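Local coordinates for protein epidermin leader peptide processing serine protease EpiP (PDB 3QFH) that probably cleaves the leader peptide from the precursor of the lantibiotic epidermin, acting as a subtilisin-like serine endopeptidase, at residues T369-N372 with Y376-Q379; S182-A187 with A385-S390; D281-D284 with Q289-K292; K251-E256 with L293-Q298; Y400-E403 with D407-I410. All blocks are in the same frame, centred on the assembly; numbering follows the deposited sequence.

The five contacts all lie in the subtilisin-like part of the chain. Contacts 1 and 2 touch: their centres are 13 Å apart, and Thr369 OG1 of contact 1 lies 3.2 Å from Gln184 NE2 of contact 2. Pro387 of contact 2 lies near, without touching, the probable catalytic triad of Ser383, His177 and Asp130. Contact 5 follows contact 2 along the chain, at the far end of helix 382-400, with centres 18 Å apart. Contacts 3 and 4 make a second pair, centres 14 Å apart, joined by a probable backbone hydrogen bond of 3.1 Å from Tyr297 N to Lys292 O. Contact 4, facing the propeptide-like region, is farthest from contact 5, about 37 Å between centres on opposite sides of the chain's centre.

Contact 1. Residues T369-N372 with Y376-Q379; sequences TTAN and YIYQ
Thr369 and Ile377 form the antiparallel hydrogen-bonded pair of a beta hairpin made by strands 367-370 and 376-379. Thr369 N donates to Ile377 O, and Ile377 N returns the bond to Thr369 O, both at 2.9 Å and both nearly straight, with N-H...O angles of 166° and 160°. The carbonyl of Thr369 has a further, weaker visitor: the CA-H of Tyr376, with Tyr376 CA 3.3 Å from Thr369 O. Beyond them, Thr370 and Tyr376 are a non-hydrogen-bonded pair whose side chains diverge.

Apolar contacts gather on the face that carries Thr369 and Ile377. These two beta-branched residues, well suited to extended backbone, lie side by side, and Ile377 CG2 is 4.0 Å from Thr369 CG2. With CG1 of Ile377 anti to the backbone N (chi1 -174°), CG2 is the branch turned to the other segment, where Ala371 CB meets it at 3.7 Å; the short methyl of alanine lets the two chains lie close. The Tyr376 ring leans past the opposite strand, with Thr369 O at its edge and Thr370 CG2 4.1 Å from Tyr376 CE1.

Polar tips look outward from the hairpin. Thr369 OG1 is bonded to Met180 O and Thr370 OG1 to Thr179 O, both on helix 177-186, while Tyr376 OH reaches Asp139 separately. The chemistry thus divides cleanly: backbone bonds zip the two strands together, methyl groups pack together on one face, and the two threonine hydroxyls tie the hairpin to the helix that probably begins with the catalytic histidine.

Contact 2. Residues S182-A187 with A385-S390; sequences SGQTSA and ATPKVS
Gln184 lies against Pro387 with its first carbon and reaches Lys388 with its last oxygen. Its CB meets the CB-CG edge of the proline ring, 3.5 Å from Pro387 CG and almost as close to Pro387 CB. The next carbon, Gln184 CG, stays at the rim of the same ring, 4.1 Å from Pro387 CG. There the chain bends (chi2 -59°), which carries the amide alongside the lysine, both side chains pointing the same way. Gln184 OE1 accepts a hydrogen bond from Lys388 NZ, which stands 16° off the carbonyl plane; the modelled 2.5 Å is short enough for the exact length to be doubtful. The amide's other arm, NE2, is bonded to Thr369 OG1.

The two helices that meet here are those of the subtilase active site. Helix 177-186 starts at the probable catalytic histidine, and helix 382-400 bears the family signature Gly-Thr-Ser-x-Ala-x-Pro, whose last residue is Pro387. Their short segments run nearly parallel, 7.9 Å apart at a crossing angle of -27°. Having no N-H, the proline breaks the helical bonding and kinks the helix; Lys388 N makes only a weak bond, to Ala385 O, and Lys388 NZ donates to Leu384 O. This buried ammonium is also held by Pro341 O and by a salt bridge to Asp104, which probably keeps it charged.

Thr185 comes to the same edge of the proline, at Pro387 CB, crossing it at about a right angle. Its methyl, CG2, is modelled 3.3 Å from Pro387 CB, a carbon-carbon distance so short that it is doubtful in detail, and sits 3.2 Å from Pro387 O.

Contact 3. Residues D281-D284 with Q289-K292; sequences DGID and QKLK
Lys290 and Leu291 meet one side chain, Ile283, where the loop that follows strand 273-277 of the subtilisin-like parallel sheet folds back on the short helix 288-292 just beyond it. The contact joins that loop to the helix across four intervening residues.

Lys290 comes first along the helix, and it uses both halves of its long chain. The methylenes slide past Ile283 in the opposite direction: Lys290 CD is 3.7 Å and Lys290 CG 3.8 Å from Ile283 CG2. The chain is extended until it bends at chi3 (-67°), which swings the ammonium toward the start of the Asp284 backbone. There a water accepts from Lys290 NZ at 3.3 Å and from Asp284 N at 2.7 Å, so a polar bridge runs beside the apolar one. A lysine suits this exposed site, greasy along its length and charged at its end. Behind it, Lys290 N is bonded to Asp287 OD1 and Lys290 O to Gln294 NE2.

Leu291, next in sequence, is buried and meets the other branch of the same isoleucine, crossing it obliquely. Tyr238 of strand 237-241 touches both side chains. On the loop side, Asn330 OD1 accepts from Ile283 N and from Asp281 N, holding the loop backbone in place. Ile283 CG1 lies between its backbone N and carbonyl carbon (chi1 73°), and from there Ile283 CD1 reaches Leu291 CD2 at 3.2 Å, too short to be trusted exactly.

Contact 4. Residues K251-E256 with L293-Q298; sequences KDEKVE and LQREYQ
Glu253 and Arg295 meet head to head in a two-pronged, end-on salt bridge. Arg295 NH1 gives a hydrogen bond of 2.8 Å to Glu253 OE2, and Arg295 NH2 one of 3.0 Å to Glu253 OE1, each with an N-H...O angle of 172°. Both acceptors are met on their syn side, and both lie practically in the guanidinium plane. The two flat groups are only 17° apart, so they form a nearly coplanar bidentate pair.

The chains arrive from opposite directions and in different shapes. Glu253 runs out straight beyond CG, whereas Arg295 bends at both chi2 and chi3, folding its long chain until the terminal nitrogens face the acid. An arginine is apt here because its end presents two parallel N-H groups matched to two carboxylate oxygens.

The next shell is largely strand 237-241. Ile240 N donates to Glu253 OE1, while Tyr238 O accepts from Arg295 NH2, so a single strand holds both partners; Thr82 touches both side chains as well. Glu253 occupies the N-cap position of helix 254-269, and Asp252 OD1 takes a weak bond from Lys254 N at 3.3 Å. Just beyond, Val255 N and the Glu256 carboxylate bind the side chain of Asn77, on a strand of the propeptide-like region.

Gripped by the guanidinium and by Ile240 N, the Glu253 carboxylate is probably held as an anion. The bridge then pins the loop after helix 288-292 to the helix end on which the propeptide-like region rests.

Contact 5. Residues Y400-E403 with D407-I410; sequences YHLE and DKAI
The peptide group joining Lys408 to Ala409 is the flat surface in this contact, and Leu402 CD1 sits over one of its faces. The methyl stands nearest the nitrogen, 3.6 Å from Ala409 N, with the carbonyl carbon Lys408 C at 3.9 Å. Nearby carbons are also in contact: Leu402 CD1 is 3.7 Å from Ala409 CA, 4.0 Å from Ala409 CB and 4.1 Å from Lys408 CB. A single methyl therefore bears on backbone and two side-chain stems at once, by van der Waals contact; no hydrogen bond crosses between 400-403 and 407-410.

Leucine is well chosen for such a reach. CG lies beside the backbone N (chi1 -50°) and CD1 continues anti to CA (chi2 177°), which thrusts the methyl straight toward the helix. Alanine on the other side is short enough to let the methyl come down onto the main chain. Lys408 contributes little more than its CB, for the rest of its extended chain leads away; its side chain passes about 4 Å from a glycerol, probably from the crystallisation liquor, which is hydrogen-bonded to Asp407 N.

The contact closes the short connection between two consecutive helices. His401, with positive phi (58°), is where the chain leaves the helical geometry of helix 382-400, and after a brief loop helix 406-416 begins. Leu402 and Ala409 both touch Ile396 of helix 382-400, and Ala409 also meets Ile397, so the loop leucine is wedged between the last turns of one helix and the first turn of the next.

Contact 1. Residues T369-N372 with Y376-Q379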
# COMPACT_ATOMS: atom_id res chain seq x y z
N THR A 369 -12.70 -2.59 12.06
CA THR A 369 -11.26 -2.77 12.23
C THR A 369 -10.78 -2.05 13.47
O THR A 369 -11.54 -1.34 14.13
CB THR A 369 -10.47 -2.33 10.95
OG1 THR A 369 -9.12 -2.82 11.01
CG2 THR A 369 -10.50 -0.81 10.76
N THR A 370 -9.50 -2.27 13.79
CA THR A 370 -8.85 -1.63 14.91
C THR A 370 -8.65 -0.14 14.66
O THR A 370 -8.22 0.26 13.56
CB THR A 370 -7.46 -2.25 15.14
OG1 THR A 370 -6.73 -2.26 13.90
CG2 THR A 370 -7.60 -3.67 15.65
N ALA A 371 -8.94 0.66 15.68
CA ALA A 371 -8.81 2.10 15.62
C ALA A 371 -7.64 2.62 16.46
O ALA A 371 -7.14 1.96 17.39
CB ALA A 371 -10.14 2.77 16.04
N ASN A 372 -7.24 3.83 16.13
CA ASN A 372 -6.11 4.48 16.77
C ASN A 372 -6.41 5.05 18.19
O ASN A 372 -5.61 5.81 18.74
CB ASN A 372 -5.60 5.56 15.80
CG ASN A 372 -4.26 6.07 16.17
OD1 ASN A 372 -3.41 5.31 16.68
ND2 ASN A 372 -4.03 7.37 15.91
N TYR A 376 -12.28 0.25 18.31
CA TYR A 376 -12.64 -0.17 16.97
C TYR A 376 -13.39 0.92 16.20
O TYR A 376 -13.91 1.86 16.78
CB TYR A 376 -13.45 -1.48 17.05
CG TYR A 376 -12.68 -2.47 17.90
CD1 TYR A 376 -11.65 -3.20 17.34
CD2 TYR A 376 -12.90 -2.57 19.28
CE1 TYR A 376 -10.88 -4.04 18.11
CE2 TYR A 376 -12.13 -3.40 20.07
CZ TYR A 376 -11.13 -4.15 19.48
OH TYR A 376 -10.35 -4.99 20.23
N ILE A 377 -13.40 0.77 14.88
CA ILE A 377 -14.06 1.71 14.01
C ILE A 377 -14.54 0.98 12.75
O ILE A 377 -13.95 -0.03 12.33
CB ILE A 377 -13.08 2.87 13.63
CG1 ILE A 377 -13.79 3.96 12.82
CG2 ILE A 377 -11.92 2.34 12.84
CD1 ILE A 377 -12.87 5.19 12.50
N TYR A 378 -15.61 1.49 12.15
CA TYR A 378 -16.17 0.98 10.89
C TYR A 378 -15.70 1.89 9.74
O TYR A 378 -15.93 3.11 9.78
CB TYR A 378 -17.71 0.95 10.93
CG TYR A 378 -18.27 -0.26 11.64
CD1 TYR A 378 -18.42 -1.46 10.96
CD2 TYR A 378 -18.64 -0.21 12.99
CE1 TYR A 378 -18.92 -2.59 11.58
CE2 TYR A 378 -19.15 -1.36 13.63
CZ TYR A 378 -19.27 -2.54 12.91
OH TYR A 378 -19.75 -3.68 13.46
N GLN A 379 -15.02 1.32 8.74
CA GLN A 379 -14.54 2.07 7.59
C GLN A 379 -14.75 1.27 6.31
O GLN A 379 -15.22 0.13 6.34
CB GLN A 379 -13.06 2.41 7.75
CG GLN A 379 -12.78 3.41 8.86
CD GLN A 379 -13.00 4.82 8.42
OE1 GLN A 379 -12.17 5.39 7.71
NE2 GLN A 379 -14.09 5.43 8.86

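Contact 2. Residues S182-A187 with A385-S390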
# COMPACT_ATOMS: atom_id res chain seq x y z
N SER A 182 -3.42 -2.27 9.74
CA SER A 182 -2.71 -3.30 10.51
C SER A 182 -3.63 -4.31 11.13
O SER A 182 -3.27 -5.49 11.28
CB SER A 182 -1.88 -2.64 11.60
OG SER A 182 -0.97 -1.74 11.01
N GLY A 183 -4.82 -3.86 11.53
CA GLY A 183 -5.80 -4.76 12.10
C GLY A 183 -6.27 -5.82 11.12
O GLY A 183 -6.48 -6.99 11.51
N GLN A 184 -6.39 -5.44 9.84
CA GLN A 184 -6.84 -6.37 8.81
C GLN A 184 -5.83 -7.49 8.54
O GLN A 184 -6.23 -8.60 8.21
CB GLN A 184 -7.19 -5.64 7.51
CG GLN A 184 -8.43 -4.70 7.65
CD GLN A 184 -9.68 -5.46 8.07
OE1 GLN A 184 -10.29 -6.16 7.28
NE2 GLN A 184 -10.07 -5.31 9.31
N THR A 185 -4.55 -7.21 8.70
CA THR A 185 -3.54 -8.23 8.48
C THR A 185 -3.22 -9.00 9.74
O THR A 185 -3.05 -10.21 9.70
CB THR A 185 -2.16 -7.64 8.01
OG1 THR A 185 -1.66 -6.71 8.97
CG2 THR A 185 -2.25 -6.95 6.68
N SER A 186 -3.18 -8.31 10.87
CA SER A 186 -2.59 -8.90 12.07
C SER A 186 -3.34 -8.88 13.41
O SER A 186 -2.76 -9.30 14.42
CB SER A 186 -1.26 -8.17 12.27
OG SER A 186 -0.49 -8.12 11.07
N ALA A 187 -4.57 -8.39 13.46
CA ALA A 187 -5.28 -8.34 14.74
C ALA A 187 -5.40 -9.75 15.30
O ALA A 187 -5.73 -10.69 14.58
CB ALA A 187 -6.68 -7.72 14.58
N ALA A 385 -9.25 -3.81 1.85
CA ALA A 385 -9.26 -5.06 1.10
C ALA A 385 -7.82 -5.60 0.88
O ALA A 385 -7.54 -6.79 0.98
CB ALA A 385 -9.96 -4.83 -0.24
N THR A 386 -6.90 -4.68 0.61
CA THR A 386 -5.53 -5.00 0.29
C THR A 386 -4.78 -5.75 1.39
O THR A 386 -4.08 -6.72 1.10
CB THR A 386 -4.77 -3.68 -0.12
OG1 THR A 386 -5.47 -3.08 -1.21
CG2 THR A 386 -3.37 -3.95 -0.55
N PRO A 387 -4.93 -5.32 2.67
CA PRO A 387 -4.24 -6.07 3.73
C PRO A 387 -4.69 -7.50 3.87
O PRO A 387 -3.91 -8.34 4.37
CB PRO A 387 -4.56 -5.26 5.01
CG PRO A 387 -5.69 -4.36 4.62
CD PRO A 387 -5.49 -4.06 3.17
N LYS A 388 -5.93 -7.79 3.45
CA LYS A 388 -6.46 -9.16 3.47
C LYS A 388 -5.67 -10.07 2.52
O LYS A 388 -5.34 -11.23 2.85
CB LYS A 388 -7.96 -9.17 3.13
CG LYS A 388 -8.86 -8.50 4.16
CD LYS A 388 -10.33 -8.69 3.80
CE LYS A 388 -11.26 -8.09 4.85
NZ LYS A 388 -11.10 -6.62 4.92
N VAL A 389 -5.35 -9.52 1.34
CA VAL A 389 -4.57 -10.21 0.34
C VAL A 389 -3.12 -10.32 0.81
O VAL A 389 -2.50 -11.38 0.65
CB VAL A 389 -4.64 -9.52 -1.03
CG1 VAL A 389 -3.66 -10.15 -2.03
CG2 VAL A 389 -6.09 -9.55 -1.57
N SER A 390 -2.57 -9.25 1.40
CA SER A 390 -1.19 -9.33 1.91
C SER A 390 -1.08 -10.42 2.97
O SER A 390 -0.14 -11.24 2.98
CB SER A 390 -0.71 -8.00 2.52
OG SER A 390 -0.62 -6.97 1.54

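Contact 3. Residues D281-D284 with Q289-K292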
# COMPACT_ATOMS: atom_id res chain seq x y z
N ASP A 281 -11.78 5.73 -6.70
CA ASP A 281 -12.57 6.73 -7.43
C ASP A 281 -13.56 6.12 -8.39
O ASP A 281 -14.16 6.81 -9.19
CB ASP A 281 -11.62 7.65 -8.17
CG ASP A 281 -10.72 8.40 -7.21
OD1 ASP A 281 -11.26 9.09 -6.33
OD2 ASP A 281 -9.49 8.30 -7.33
N GLY A 282 -13.73 4.80 -8.30
CA GLY A 282 -14.67 4.09 -9.15
C GLY A 282 -14.44 4.26 -10.64
O GLY A 282 -15.38 4.27 -11.43
N ILE A 283 -13.19 4.39 -11.06
CA ILE A 283 -12.94 4.58 -12.48
C ILE A 283 -12.27 3.38 -13.17
O ILE A 283 -11.49 2.63 -12.56
CB ILE A 283 -12.13 5.86 -12.75
CG1 ILE A 283 -10.67 5.70 -12.33
CG2 ILE A 283 -12.75 7.07 -12.04
CD1 ILE A 283 -9.88 6.98 -12.49
N ASP A 284 -12.63 3.19 -14.44
CA ASP A 284 -12.01 2.19 -15.30
C ASP A 284 -10.71 2.85 -15.71
O ASP A 284 -10.70 3.83 -16.48
CB ASP A 284 -12.90 1.89 -16.51
CG ASP A 284 -12.31 0.81 -17.45
OD1 ASP A 284 -13.10 0.20 -18.19
OD2 ASP A 284 -11.08 0.57 -17.46
N GLN A 289 -9.13 9.66 -20.39
CA GLN A 289 -9.80 10.94 -20.16
C GLN A 289 -10.22 11.09 -18.71
O GLN A 289 -9.98 12.12 -18.08
CB GLN A 289 -11.05 11.09 -21.04
CG GLN A 289 -10.81 10.92 -22.53
CD GLN A 289 -12.05 11.27 -23.36
OE1 GLN A 289 -12.83 12.15 -22.99
NE2 GLN A 289 -12.21 10.58 -24.49
N LYS A 290 -10.84 10.05 -18.18
CA LYS A 290 -11.30 10.07 -16.80
C LYS A 290 -10.13 10.14 -15.81
O LYS A 290 -10.27 10.71 -14.74
CB LYS A 290 -12.19 8.87 -16.53
CG LYS A 290 -13.05 9.02 -15.29
CD LYS A 290 -14.19 8.02 -15.28
CE LYS A 290 -15.20 8.31 -16.41
NZ LYS A 290 -16.29 7.30 -16.48
N LEU A 291 -8.98 9.57 -16.17
CA LEU A 291 -7.80 9.63 -15.30
C LEU A 291 -7.23 11.06 -15.25
O LEU A 291 -6.98 11.59 -14.18
CB LEU A 291 -6.70 8.65 -15.72
CG LEU A 291 -6.84 7.18 -15.35
CD1 LEU A 291 -5.64 6.38 -15.86
CD2 LEU A 291 -6.97 7.01 -13.85
N LYS A 292 -7.01 11.67 -16.41
CA LYS A 292 -6.50 13.05 -16.48
C LYS A 292 -7.34 13.99 -15.62
O LYS A 292 -6.83 14.92 -15.01
CB LYS A 292 -6.48 13.57 -17.91
CG LYS A 292 -5.65 12.76 -18.89
CD LYS A 292 -5.56 13.45 -20.24
CE LYS A 292 -5.13 12.50 -21.35
NZ LYS A 292 -3.83 11.82 -21.07
O HOH W 1 -14.74 4.62 -15.39

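Contact 4. Residues K251-E256 with L293-Q298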
# COMPACT_ATOMS: atom_id res chain seq x y z
N LYS A 251 8.93 18.68 -16.76
CA LYS A 251 7.75 19.37 -16.26
C LYS A 251 6.76 18.37 -15.66
O LYS A 251 5.78 18.77 -15.04
CB LYS A 251 7.09 20.14 -17.42
CG LYS A 251 8.10 20.92 -18.27
CD LYS A 251 7.49 21.70 -19.46
CE LYS A 251 6.72 20.82 -20.47
NZ LYS A 251 5.31 20.51 -20.04
N ASP A 252 7.01 17.08 -15.84
CA ASP A 252 6.13 16.04 -15.33
C ASP A 252 6.67 15.49 -14.00
O ASP A 252 7.50 16.14 -13.36
CB ASP A 252 5.95 14.94 -16.38
CG ASP A 252 7.26 14.24 -16.73
OD1 ASP A 252 8.32 14.54 -16.11
OD2 ASP A 252 7.23 13.37 -17.63
N GLU A 253 6.22 14.31 -13.58
CA GLU A 253 6.65 13.72 -12.31
C GLU A 253 7.46 12.43 -12.54
O GLU A 253 7.37 11.46 -11.80
CB GLU A 253 5.42 13.53 -11.43
CG GLU A 253 4.71 14.89 -11.24
CD GLU A 253 3.31 14.82 -10.71
OE1 GLU A 253 2.67 13.75 -10.79
OE2 GLU A 253 2.83 15.86 -10.22
N LYS A 254 8.29 12.49 -13.57
CA LYS A 254 9.13 11.39 -13.98
C LYS A 254 10.00 10.78 -12.89
O LYS A 254 10.06 9.55 -12.75
CB LYS A 254 10.03 11.89 -15.11
CG LYS A 254 11.07 10.90 -15.63
CD LYS A 254 10.45 9.71 -16.29
CE LYS A 254 11.49 8.95 -17.13
NZ LYS A 254 10.97 7.65 -17.62
N VAL A 255 10.70 11.62 -12.12
CA VAL A 255 11.62 11.09 -11.12
C VAL A 255 10.92 10.23 -10.08
O VAL A 255 11.42 9.16 -9.71
CB VAL A 255 12.48 12.19 -10.47
CG1 VAL A 255 13.36 11.60 -9.39
CG2 VAL A 255 13.33 12.85 -11.53
N GLU A 256 9.75 10.68 -9.64
CA GLU A 256 8.96 9.95 -8.68
C GLU A 256 8.47 8.64 -9.27
O GLU A 256 8.50 7.62 -8.62
CB GLU A 256 7.75 10.75 -8.19
CG GLU A 256 8.02 11.73 -7.09
CD GLU A 256 8.76 12.99 -7.51
OE1 GLU A 256 8.86 13.29 -8.73
OE2 GLU A 256 9.22 13.68 -6.58
N LEU A 293 -8.64 13.72 -15.58
CA LEU A 293 -9.58 14.52 -14.80
C LEU A 293 -9.30 14.48 -13.29
O LEU A 293 -9.75 15.35 -12.55
CB LEU A 293 -11.01 14.05 -15.11
CG LEU A 293 -12.12 15.05 -14.84
CD1 LEU A 293 -11.88 16.33 -15.63
CD2 LEU A 293 -13.45 14.42 -15.22
N GLN A 294 -8.55 13.47 -12.83
CA GLN A 294 -8.19 13.37 -11.41
C GLN A 294 -7.12 14.39 -11.01
O GLN A 294 -7.00 14.74 -9.83
CB GLN A 294 -7.72 11.95 -11.05
CG GLN A 294 -8.74 10.87 -11.39
CD GLN A 294 -10.11 11.20 -10.83
OE1 GLN A 294 -10.25 11.59 -9.67
NE2 GLN A 294 -11.14 11.03 -11.66
N ARG A 295 -6.33 14.84 -11.98
CA ARG A 295 -5.31 15.86 -11.73
C ARG A 295 -5.64 17.16 -12.46
O ARG A 295 -4.80 18.07 -12.51
CB ARG A 295 -3.92 15.37 -12.19
CG ARG A 295 -3.35 14.24 -11.38
CD ARG A 295 -3.01 14.65 -9.93
NE ARG A 295 -1.99 15.69 -9.85
CZ ARG A 295 -0.67 15.50 -9.99
NH1 ARG A 295 0.17 16.52 -9.88
NH2 ARG A 295 -0.19 14.29 -10.25
N GLU A 296 -6.85 17.25 -13.02
CA GLU A 296 -7.26 18.42 -13.79
C GLU A 296 -6.13 18.77 -14.75
O GLU A 296 -5.70 19.92 -14.84
CB GLU A 296 -7.57 19.60 -12.85
CG GLU A 296 -8.56 19.27 -11.73
CD GLU A 296 -8.85 20.46 -10.82
OE1 GLU A 296 -8.32 21.55 -11.09
OE2 GLU A 296 -9.63 20.29 -9.85
N TYR A 297 -5.67 17.76 -15.48
CA TYR A 297 -4.53 17.90 -16.37
C TYR A 297 -4.91 18.04 -17.84
O TYR A 297 -5.65 17.21 -18.37
CB TYR A 297 -3.64 16.67 -16.17
CG TYR A 297 -2.42 16.61 -17.04
CD1 TYR A 297 -1.28 17.33 -16.72
CD2 TYR A 297 -2.40 15.80 -18.17
CE1 TYR A 297 -0.15 17.27 -17.51
CE2 TYR A 297 -1.27 15.72 -18.96
CZ TYR A 297 -0.15 16.45 -18.63
OH TYR A 297 0.98 16.38 -19.41
N GLN A 298 -4.39 19.09 -18.49
CA GLN A 298 -4.67 19.36 -19.92
C GLN A 298 -3.41 19.29 -20.82
O GLN A 298 -3.44 19.81 -21.93
CB GLN A 298 -5.36 20.73 -20.12
CG GLN A 298 -6.77 20.87 -19.51
CD GLN A 298 -6.77 21.26 -18.04
OE1 GLN A 298 -5.98 22.11 -17.60
NE2 GLN A 298 -7.68 20.67 -17.27

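Contact 5. Residues Y400-E403 with D407-I410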
# COMPACT_ATOMS: atom_id res chain seq x y z
N TYR A 400 3.12 -23.46 2.40
CA TYR A 400 3.73 -24.29 1.36
C TYR A 400 5.24 -24.12 1.24
O TYR A 400 5.86 -24.69 0.35
CB TYR A 400 3.01 -24.03 0.01
CG TYR A 400 1.53 -24.22 0.12
CD1 TYR A 400 0.69 -23.15 0.33
CD2 TYR A 400 0.97 -25.49 0.11
CE1 TYR A 400 -0.69 -23.31 0.46
CE2 TYR A 400 -0.42 -25.67 0.25
CZ TYR A 400 -1.24 -24.56 0.42
OH TYR A 400 -2.60 -24.69 0.56
N HIS A 401 5.82 -23.33 2.15
CA HIS A 401 7.25 -23.09 2.23
C HIS A 401 7.81 -22.52 0.93
O HIS A 401 8.76 -23.07 0.36
CB HIS A 401 7.98 -24.39 2.58
CG HIS A 401 7.35 -25.13 3.72
ND1 HIS A 401 7.28 -24.60 4.99
CD2 HIS A 401 6.77 -26.35 3.78
CE1 HIS A 401 6.66 -25.46 5.78
NE2 HIS A 401 6.35 -26.53 5.07
N LEU A 402 7.24 -21.39 0.50
CA LEU A 402 7.63 -20.77 -0.77
C LEU A 402 8.55 -19.57 -0.59
O LEU A 402 8.61 -18.68 -1.45
CB LEU A 402 6.37 -20.33 -1.52
CG LEU A 402 5.30 -21.41 -1.64
CD1 LEU A 402 4.05 -20.89 -2.32
CD2 LEU A 402 5.87 -22.63 -2.39
N GLU A 403 9.25 -19.51 0.54
CA GLU A 403 10.14 -18.39 0.82
C GLU A 403 11.17 -18.13 -0.30
O GLU A 403 11.40 -16.97 -0.66
CB GLU A 403 10.76 -18.56 2.20
CG GLU A 403 9.69 -18.31 3.31
CD GLU A 403 9.72 -19.29 4.50
OE1 GLU A 403 10.68 -20.08 4.62
OE2 GLU A 403 8.74 -19.26 5.31
N ASP A 407 6.92 -15.85 -6.14
CA ASP A 407 5.97 -15.77 -7.27
C ASP A 407 5.05 -16.99 -7.28
O ASP A 407 3.92 -16.90 -7.76
CB ASP A 407 6.66 -15.64 -8.64
CG ASP A 407 5.65 -15.53 -9.83
OD1 ASP A 407 4.49 -15.06 -9.63
OD2 ASP A 407 6.03 -15.90 -10.97
N LYS A 408 5.53 -18.13 -6.76
CA LYS A 408 4.71 -19.33 -6.64
C LYS A 408 3.55 -19.07 -5.68
O LYS A 408 2.52 -19.71 -5.78
CB LYS A 408 5.50 -20.53 -6.13
CG LYS A 408 6.60 -21.05 -7.05
CD LYS A 408 7.17 -22.34 -6.47
CE LYS A 408 8.35 -22.83 -7.28
NZ LYS A 408 8.94 -24.03 -6.66
N ALA A 409 3.76 -18.18 -4.71
CA ALA A 409 2.69 -17.81 -3.76
C ALA A 409 1.62 -17.03 -4.49
O ALA A 409 0.43 -17.25 -4.29
CB ALA A 409 3.24 -16.98 -2.61
N ILE A 410 2.05 -16.11 -5.34
CA ILE A 410 1.12 -15.30 -6.13
C ILE A 410 0.30 -16.20 -7.05
O ILE A 410 -0.90 -16.06 -7.12
CB ILE A 410 1.86 -14.25 -6.95
CG1 ILE A 410 2.60 -13.29 -6.03
CG2 ILE A 410 0.90 -13.48 -7.84
CD1 ILE A 410 3.57 -12.37 -6.75